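Local structure of putative dihydrodipicolinate synthase family protein (Coccidioides immitis, 3QFE) at residues A[17-31]-A[55-69]. The protein is a putative member of the dihydrodipicolinate synthase family, built on a TIM barrel, whose own function has not been established. Sequence-based numbering, arbitrary orientation.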
ATOM      1  N   PRO A  17       2.447   0.746  -1.498  1.00 30.16           N
ATOM      2  CA  PRO A  17       2.130   1.835  -0.582  1.00 30.18           C
ATOM      3  C   PRO A  17       3.354   2.766  -0.456  1.00 30.40           C
ATOM      4  O   PRO A  17       4.299   2.482   0.317  1.00 29.56           O
ATOM      5  CB  PRO A  17       1.815   1.107   0.729  1.00 31.23           C
ATOM      6  CG  PRO A  17       2.708  -0.120   0.684  1.00 31.44           C
ATOM      7  CD  PRO A  17       2.919  -0.455  -0.782  1.00 30.82           C
ATOM      8  N   ALA A  18       3.314   3.860  -1.221  1.00 29.56           N
ATOM      9  CA  ALA A  18       4.472   4.719  -1.449  1.00 29.24           C
ATOM     10  C   ALA A  18       4.927   5.456  -0.189  1.00 29.70           C
ATOM     11  O   ALA A  18       4.106   5.900   0.612  1.00 30.39           O
ATOM     12  CB  ALA A  18       4.171   5.711  -2.557  1.00 28.40           C
ATOM     13  N   VAL A  19       6.241   5.575  -0.015  1.00 29.54           N
ATOM     14  CA  VAL A  19       6.796   6.364   1.087  1.00 28.88           C
ATOM     15  C   VAL A  19       6.648   7.864   0.787  1.00 28.96           C
ATOM     16  O   VAL A  19       6.328   8.234  -0.345  1.00 28.02           O
ATOM     17  CB  VAL A  19       8.275   5.995   1.382  1.00 29.15           C
ATOM     18  CG1 VAL A  19       8.351   4.588   1.974  1.00 29.49           C
ATOM     19  CG2 VAL A  19       9.145   6.104   0.145  1.00 26.57           C
ATOM     20  N   THR A  20       6.908   8.714   1.790  1.00 28.93           N
ATOM     21  CA  THR A  20       6.778  10.165   1.656  1.00 28.39           C
ATOM     22  C   THR A  20       8.095  10.912   1.848  1.00 29.11           C
ATOM     23  O   THR A  20       8.835  10.660   2.808  1.00 30.22           O
ATOM     24  CB  THR A  20       5.741  10.685   2.662  1.00 28.98           C
ATOM     25  OG1 THR A  20       4.492  10.063   2.382  1.00 26.48           O
ATOM     26  CG2 THR A  20       5.578  12.230   2.589  1.00 29.42           C
ATOM     27  N   PHE A  21       8.353  11.858   0.947  1.00 28.62           N
ATOM     28  CA  PHE A  21       9.542  12.700   0.948  1.00 28.80           C
ATOM     29  C   PHE A  21       9.301  13.990   1.746  1.00 29.96           C
ATOM     30  O   PHE A  21       8.280  14.643   1.555  1.00 28.63           O
ATOM     31  CB  PHE A  21       9.899  13.079  -0.510  1.00 28.59           C
ATOM     32  CG  PHE A  21      10.526  11.951  -1.306  1.00 27.79           C
ATOM     33  CD1 PHE A  21      11.913  11.855  -1.433  1.00 27.61           C
ATOM     34  CD2 PHE A  21       9.746  10.979  -1.901  1.00 25.83           C
ATOM     35  CE1 PHE A  21      12.510  10.802  -2.177  1.00 25.49           C
ATOM     36  CE2 PHE A  21      10.337   9.925  -2.616  1.00 26.40           C
ATOM     37  CZ  PHE A  21      11.729   9.849  -2.761  1.00 23.41           C
ATOM     38  N   PHE A  22      10.257  14.367   2.608  1.00 31.50           N
ATOM     39  CA  PHE A  22      10.177  15.608   3.378  1.00 33.44           C
ATOM     40  C   PHE A  22      11.434  16.429   3.182  1.00 35.97           C
ATOM     41  O   PHE A  22      12.561  15.904   3.324  1.00 36.96           O
ATOM     42  CB  PHE A  22      10.035  15.347   4.893  1.00 33.02           C
ATOM     43  CG  PHE A  22       8.798  14.594   5.273  1.00 33.23           C
ATOM     44  CD1 PHE A  22       7.532  15.209   5.202  1.00 32.51           C
ATOM     45  CD2 PHE A  22       8.881  13.281   5.731  1.00 31.97           C
ATOM     46  CE1 PHE A  22       6.388  14.532   5.559  1.00 29.14           C
ATOM     47  CE2 PHE A  22       7.732  12.590   6.099  1.00 30.08           C
ATOM     48  CZ  PHE A  22       6.481  13.215   5.993  1.00 31.75           C
ATOM     49  N   ASP A  23      11.255  17.720   2.907  1.00 37.22           N
ATOM     50  CA  ASP A  23      12.374  18.644   2.979  1.00 39.48           C
ATOM     51  C   ASP A  23      12.716  18.819   4.464  1.00 40.38           C
ATOM     52  O   ASP A  23      11.934  19.384   5.226  1.00 40.18           O
ATOM     53  CB  ASP A  23      12.019  19.988   2.334  1.00 40.03           C
ATOM     54  CG  ASP A  23      13.158  20.990   2.420  1.00 43.56           C
ATOM     55  OD1 ASP A  23      14.212  20.772   1.797  1.00 48.42           O
ATOM     56  OD2 ASP A  23      13.012  22.009   3.109  1.00 50.06           O
ATOM     57  N   SER A  24      13.876  18.334   4.882  1.00 41.51           N
ATOM     58  CA  SER A  24      14.173  18.338   6.316  1.00 43.58           C
ATOM     59  C   SER A  24      14.428  19.726   6.921  1.00 44.88           C
ATOM     60  O   SER A  24      14.107  19.956   8.082  1.00 45.96           O
ATOM     61  CB  SER A  24      15.312  17.372   6.645  1.00 44.45           C
ATOM     62  OG  SER A  24      16.508  17.775   5.996  1.00 47.14           O
ATOM     63  N   LYS A  25      14.973  20.656   6.139  1.00 45.40           N
ATOM     64  CA  LYS A  25      15.235  22.021   6.638  1.00 46.49           C
ATOM     65  C   LYS A  25      13.956  22.768   7.033  1.00 45.96           C
ATOM     66  O   LYS A  25      13.963  23.548   7.988  1.00 47.85           O
ATOM     67  CB  LYS A  25      16.030  22.838   5.614  1.00 47.58           C
ATOM     68  N   THR A  26      12.862  22.509   6.319  1.00 43.26           N
ATOM     69  CA  THR A  26      11.611  23.232   6.520  1.00 42.39           C
ATOM     70  C   THR A  26      10.472  22.332   7.032  1.00 40.92           C
ATOM     71  O   THR A  26       9.397  22.828   7.393  1.00 40.21           O
ATOM     72  CB  THR A  26      11.115  23.854   5.192  1.00 42.42           C
ATOM     73  OG1 THR A  26      10.972  22.812   4.210  1.00 40.33           O
ATOM     74  CG2 THR A  26      12.070  24.931   4.670  1.00 43.43           C
ATOM     75  N   ASP A  27      10.701  21.018   7.028  1.00 38.88           N
ATOM     76  CA  ASP A  27       9.683  20.047   7.428  1.00 37.49           C
ATOM     77  C   ASP A  27       8.392  20.204   6.618  1.00 35.58           C
ATOM     78  O   ASP A  27       7.312  20.364   7.177  1.00 35.16           O
ATOM     79  CB  ASP A  27       9.386  20.137   8.934  1.00 37.76           C
ATOM     80  CG  ASP A  27       8.629  18.913   9.459  1.00 36.98           C
ATOM     81  OD1 ASP A  27       8.553  17.871   8.751  1.00 36.03           O
ATOM     82  OD2 ASP A  27       8.100  19.004  10.589  1.00 38.22           O
ATOM     83  N   THR A  28       8.525  20.171   5.302  1.00 34.25           N
ATOM     84  CA  THR A  28       7.392  20.279   4.397  1.00 33.16           C
ATOM     85  C   THR A  28       7.557  19.158   3.411  1.00 32.31           C
ATOM     86  O   THR A  28       8.637  18.575   3.299  1.00 32.41           O
ATOM     87  CB  THR A  28       7.391  21.624   3.630  1.00 34.36           C
ATOM     88  OG1 THR A  28       8.692  21.854   3.058  1.00 34.06           O
ATOM     89  CG2 THR A  28       7.008  22.833   4.571  1.00 34.55           C
ATOM     90  N   LEU A  29       6.484  18.827   2.711  1.00 31.50           N
ATOM     91  CA  LEU A  29       6.555  17.834   1.662  1.00 30.87           C
ATOM     92  C   LEU A  29       7.537  18.287   0.581  1.00 32.04           C
ATOM     93  O   LEU A  29       7.645  19.473   0.290  1.00 33.06           O
ATOM     94  CB  LEU A  29       5.176  17.678   1.043  1.00 29.95           C
ATOM     95  CG  LEU A  29       4.035  17.182   1.935  1.00 28.94           C
ATOM     96  CD1 LEU A  29       2.756  17.102   1.102  1.00 26.57           C
ATOM     97  CD2 LEU A  29       4.369  15.838   2.552  1.00 25.97           C
ATOM     98  N   ASP A  30       8.262  17.351  -0.011  1.00 32.09           N
ATOM     99  CA  ASP A  30       9.039  17.662  -1.218  1.00 32.69           C
ATOM    100  C   ASP A  30       8.289  17.078  -2.425  1.00 31.08           C
ATOM    101  O   ASP A  30       8.538  15.930  -2.824  1.00 30.73           O
ATOM    102  CB  ASP A  30      10.442  17.075  -1.111  1.00 33.21           C
ATOM    103  CG  ASP A  30      11.297  17.345  -2.349  1.00 35.31           C
ATOM    104  OD1 ASP A  30      10.803  17.817  -3.401  1.00 38.13           O
ATOM    105  OD2 ASP A  30      12.497  17.060  -2.272  1.00 40.55           O
ATOM    106  N   LEU A  31       7.364  17.861  -2.973  1.00 30.43           N
ATOM    107  CA  LEU A  31       6.459  17.405  -4.037  1.00 29.44           C
ATOM    108  C   LEU A  31       7.181  17.139  -5.373  1.00 29.87           C
ATOM    109  O   LEU A  31       6.846  16.195  -6.089  1.00 29.51           O
ATOM    110  CB  LEU A  31       5.265  18.367  -4.202  1.00 29.43           C
ATOM    111  CG  LEU A  31       4.356  18.487  -2.940  1.00 30.71           C
ATOM    112  CD1 LEU A  31       3.266  19.562  -3.026  1.00 27.61           C
ATOM    113  CD2 LEU A  31       3.756  17.142  -2.494  1.00 26.11           C
ATOM    114  N   ASN A  55       2.862   3.182   5.526  1.00 38.53           N
ATOM    115  CA  ASN A  55       4.224   3.446   5.061  1.00 37.64           C
ATOM    116  C   ASN A  55       4.495   4.908   4.653  1.00 35.28           C
ATOM    117  O   ASN A  55       5.639   5.340   4.614  1.00 34.67           O
ATOM    118  CB  ASN A  55       4.584   2.500   3.903  1.00 37.85           C
ATOM    119  CG  ASN A  55       4.766   1.069   4.369  1.00 42.93           C
ATOM    120  OD1 ASN A  55       5.810   0.711   4.920  1.00 47.13           O
ATOM    121  ND2 ASN A  55       3.734   0.244   4.184  1.00 47.27           N
ATOM    122  N   ALA A  56       3.441   5.657   4.352  1.00 33.47           N
ATOM    123  CA  ALA A  56       3.576   7.044   3.899  1.00 31.22           C
ATOM    124  C   ALA A  56       3.550   8.005   5.075  1.00 31.40           C
ATOM    125  O   ALA A  56       3.570   9.234   4.867  1.00 30.12           O
ATOM    126  CB  ALA A  56       2.459   7.395   2.941  1.00 30.62           C
ATOM    127  N   GLU A  57       3.487   7.456   6.302  1.00 31.31           N
ATOM    128  CA  GLU A  57       3.377   8.271   7.507  1.00 31.90           C
ATOM    129  C   GLU A  57       2.144   9.204   7.421  1.00 31.65           C
ATOM    130  O   GLU A  57       2.189  10.387   7.817  1.00 31.07           O
ATOM    131  CB  GLU A  57       4.661   9.097   7.691  1.00 32.56           C
ATOM    132  CG  GLU A  57       5.943   8.283   7.902  1.00 34.73           C
ATOM    133  CD  GLU A  57       7.202   9.140   7.755  1.00 38.63           C
ATOM    134  OE1 GLU A  57       7.531   9.491   6.601  1.00 40.11           O
ATOM    135  OE2 GLU A  57       7.871   9.462   8.771  1.00 39.07           O
ATOM    136  N   ALA A  58       1.045   8.671   6.884  1.00 30.57           N
ATOM    137  CA  ALA A  58      -0.167   9.455   6.689  1.00 30.00           C
ATOM    138  C   ALA A  58      -0.636  10.098   7.993  1.00 31.17           C
ATOM    139  O   ALA A  58      -1.157  11.217   7.989  1.00 30.79           O
ATOM    140  CB  ALA A  58      -1.276   8.605   6.094  1.00 29.22           C
ATOM    141  N   PHE A  59      -0.465   9.400   9.103  1.00 31.43           N
ATOM    142  CA  PHE A  59      -0.932   9.945  10.369  1.00 33.34           C
ATOM    143  C   PHE A  59      -0.078  11.100  10.908  1.00 32.90           C
ATOM    144  O   PHE A  59      -0.442  11.708  11.900  1.00 33.69           O
ATOM    145  CB  PHE A  59      -1.083   8.843  11.413  1.00 34.59           C
ATOM    146  CG  PHE A  59      -2.468   8.241  11.469  1.00 38.71           C
ATOM    147  CD1 PHE A  59      -3.246   8.349  12.635  1.00 43.25           C
ATOM    148  CD2 PHE A  59      -2.995   7.543  10.373  1.00 41.34           C
ATOM    149  CE1 PHE A  59      -4.533   7.767  12.704  1.00 45.91           C
ATOM    150  CE2 PHE A  59      -4.267   6.962  10.430  1.00 42.66           C
ATOM    151  CZ  PHE A  59      -5.043   7.076  11.591  1.00 44.36           C
ATOM    152  N   LEU A  60       1.038  11.397  10.238  1.00 31.99           N
ATOM    153  CA  LEU A  60       1.925  12.512  10.588  1.00 32.31           C
ATOM    154  C   LEU A  60       1.681  13.755   9.711  1.00 31.15           C
ATOM    155  O   LEU A  60       2.371  14.770   9.835  1.00 30.86           O
ATOM    156  CB  LEU A  60       3.391  12.082  10.485  1.00 31.93           C
ATOM    157  CG  LEU A  60       3.816  10.802  11.214  1.00 34.43           C
ATOM    158  CD1 LEU A  60       5.344  10.621  11.176  1.00 33.39           C
ATOM    159  CD2 LEU A  60       3.345  10.775  12.638  1.00 33.93           C
ATOM    160  N   LEU A  61       0.693  13.643   8.833  1.00 30.33           N
ATOM    161  CA  LEU A  61       0.381  14.661   7.832  1.00 30.51           C
ATOM    162  C   LEU A  61      -0.788  15.553   8.242  1.00 30.68           C
ATOM    163  O   LEU A  61      -1.728  15.109   8.919  1.00 30.98           O
ATOM    164  CB  LEU A  61       0.024  13.998   6.500  1.00 28.61           C
ATOM    165  CG  LEU A  61       1.114  13.140   5.850  1.00 30.44           C
ATOM    166  CD1 LEU A  61       0.596  12.640   4.511  1.00 29.47           C
ATOM    167  CD2 LEU A  61       2.451  13.881   5.690  1.00 30.94           C
ATOM    168  N   THR A  62      -0.764  16.797   7.792  1.00 30.19           N
ATOM    169  CA  THR A  62      -1.951  17.633   7.971  1.00 30.87           C
ATOM    170  C   THR A  62      -2.950  17.253   6.886  1.00 30.79           C
ATOM    171  O   THR A  62      -2.571  16.640   5.891  1.00 30.50           O
ATOM    172  CB  THR A  62      -1.621  19.114   7.827  1.00 31.24           C
ATOM    173  OG1 THR A  62      -1.305  19.378   6.444  1.00 31.27           O
ATOM    174  CG2 THR A  62      -0.448  19.504   8.757  1.00 28.94           C
ATOM    175  N   ARG A  63      -4.212  17.645   7.062  1.00 31.45           N
ATOM    176  CA  ARG A  63      -5.252  17.376   6.079  1.00 31.61           C
ATOM    177  C   ARG A  63      -4.862  17.883   4.683  1.00 31.99           C
ATOM    178  O   ARG A  63      -5.040  17.190   3.678  1.00 31.98           O
ATOM    179  CB  ARG A  63      -6.562  18.011   6.527  1.00 32.05           C
ATOM    180  CG  ARG A  63      -7.594  18.114   5.427  1.00 33.26           C
ATOM    181  CD  ARG A  63      -8.637  19.157   5.736  1.00 33.96           C
ATOM    182  NE  ARG A  63      -9.728  19.035   4.788  1.00 36.20           N
ATOM    183  CZ  ARG A  63     -10.658  19.963   4.549  1.00 39.11           C
ATOM    184  NH1 ARG A  63     -10.667  21.124   5.211  1.00 39.71           N
ATOM    185  NH2 ARG A  63     -11.601  19.714   3.651  1.00 37.19           N
ATOM    186  N   GLU A  64      -4.340  19.097   4.627  1.00 32.46           N
ATOM    187  CA  GLU A  64      -3.903  19.688   3.371  1.00 33.05           C
ATOM    188  C   GLU A  64      -2.750  18.897   2.706  1.00 31.68           C
ATOM    189  O   GLU A  64      -2.723  18.713   1.481  1.00 31.10           O
ATOM    190  CB  GLU A  64      -3.516  21.136   3.627  1.00 34.01           C
ATOM    191  CG  GLU A  64      -3.091  21.880   2.419  1.00 40.23           C
ATOM    192  CD  GLU A  64      -3.188  23.389   2.591  1.00 48.09           C
ATOM    193  OE1 GLU A  64      -3.852  23.864   3.562  1.00 50.45           O
ATOM    194  OE2 GLU A  64      -2.606  24.092   1.728  1.00 51.04           O
ATOM    195  N   GLU A  65      -1.813  18.416   3.508  1.00 30.96           N
ATOM    196  CA  GLU A  65      -0.712  17.636   2.958  1.00 30.36           C
ATOM    197  C   GLU A  65      -1.227  16.340   2.349  1.00 30.10           C
ATOM    198  O   GLU A  65      -0.798  15.942   1.258  1.00 29.62           O
ATOM    199  CB  GLU A  65       0.367  17.380   4.012  1.00 30.51           C
ATOM    200  CG  GLU A  65       1.158  18.664   4.327  1.00 30.98           C
ATOM    201  CD  GLU A  65       2.064  18.546   5.553  1.00 31.59           C
ATOM    202  OE1 GLU A  65       1.867  17.632   6.370  1.00 32.48           O
ATOM    203  OE2 GLU A  65       2.979  19.382   5.702  1.00 32.32           O
ATOM    204  N   ARG A  66      -2.172  15.704   3.040  1.00 29.83           N
ATOM    205  CA  ARG A  66      -2.814  14.509   2.525  1.00 29.48           C
ATOM    206  C   ARG A  66      -3.346  14.711   1.124  1.00 28.92           C
ATOM    207  O   ARG A  66      -3.113  13.879   0.256  1.00 29.09           O
ATOM    208  CB  ARG A  66      -3.965  14.064   3.428  1.00 29.03           C
ATOM    209  CG  ARG A  66      -3.525  13.298   4.661  1.00 30.34           C
ATOM    210  CD  ARG A  66      -4.724  13.164   5.589  1.00 32.12           C
ATOM    211  NE  ARG A  66      -4.474  12.277   6.707  1.00 34.16           N
ATOM    212  CZ  ARG A  66      -4.613  10.953   6.661  1.00 36.21           C
ATOM    213  NH1 ARG A  66      -4.997  10.364   5.530  1.00 31.89           N
ATOM    214  NH2 ARG A  66      -4.371  10.228   7.759  1.00 34.89           N
ATOM    215  N   ALA A  67      -4.084  15.798   0.922  1.00 29.21           N
ATOM    216  CA  ALA A  67      -4.702  16.124  -0.380  1.00 29.42           C
ATOM    217  C   ALA A  67      -3.662  16.429  -1.457  1.00 29.40           C
ATOM    218  O   ALA A  67      -3.862  16.103  -2.621  1.00 29.86           O
ATOM    219  CB  ALA A  67      -5.697  17.334  -0.237  1.00 28.52           C
ATOM    220  N   GLN A  68      -2.583  17.107  -1.076  1.00 29.78           N
ATOM    221  CA  GLN A  68      -1.524  17.441  -2.031  1.00 30.71           C
ATOM    222  C   GLN A  68      -0.846  16.167  -2.514  1.00 29.41           C
ATOM    223  O   GLN A  68      -0.490  16.057  -3.681  1.00 29.71           O
ATOM    224  CB  GLN A  68      -0.487  18.403  -1.428  1.00 30.59           C
ATOM    225  CG  GLN A  68      -1.053  19.779  -1.303  1.00 35.53           C
ATOM    226  CD  GLN A  68      -0.249  20.706  -0.396  1.00 41.54           C
ATOM    227  OE1 GLN A  68       0.612  20.270   0.389  1.00 42.84           O
ATOM    228  NE2 GLN A  68      -0.532  22.004  -0.504  1.00 41.58           N
ATOM    229  N   LEU A  69      -0.682  15.199  -1.628  1.00 27.94           N
ATOM    230  CA  LEU A  69      -0.005  13.981  -2.035  1.00 27.10           C
ATOM    231  C   LEU A  69      -0.863  13.209  -3.009  1.00 26.94           C
ATOM    232  O   LEU A  69      -0.349  12.716  -4.004  1.00 26.81           O
ATOM    233  CB  LEU A  69       0.374  13.135  -0.845  1.00 26.45           C
ATOM    234  CG  LEU A  69       1.541  13.652  -0.013  1.00 27.95           C
ATOM    235  CD1 LEU A  69       1.676  12.711   1.175  1.00 30.22           C
ATOM    236  CD2 LEU A  69       2.839  13.651  -0.852  1.00 28.48           C
TER
HETATM  237  O   HOH W   1       6.856   7.789   4.458  1.00 24.92           O
HETATM  238  O   HOH W   2       4.140  20.515   3.478  1.00 27.11           O
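Two neighbouring beta-alpha loops of the TIM barrel meet where Thr-20 and Phe-22 pack against Ala-56, Glu-57 and Leu-61. Residues 17-31 leave strand 13-17 through a small beta hairpin with a G1 bulge. Residues 55-69 follow strand 48-51 and enter helix 63-77. Thr-20 OG1 donates to Ala-56 O at 2.8 Å, the one direct hydrogen bond between the segments. The hydroxyl reaches it because it stands beside its own backbone N (chi1 -60°). A water bridges the segments beside it, accepting from Thr-20 N and donating to Asn-55 O and Glu-57 OE1. The Phe-22 ring presents its edge: CE2 lies 3.1 Å from Glu-57 OE1, with ring and carboxylate planes 72° apart. Glu-57 OE1 also forms a salt bridge with Lys-266 NZ of helix 262-271. Farther round the same rim, past CZ, Phe-22 CE1 meets Leu-61 CD2 at 4.0 Å. Beyond it, Leu-29 packs on the helix, its CD1 3.8 Å from Leu-69 CG and equally near Glu-65 CB. Leu-31 CD2 touches Leu-69 CD2. A second water accepts from Leu-29 N and donates to Glu-65 OE2. Glu-65 OE1 forms a salt bridge with Arg-289 NH1 and accepts from Thr-62 N in a capping box, closed by Glu-65 N to Thr-62 OG1.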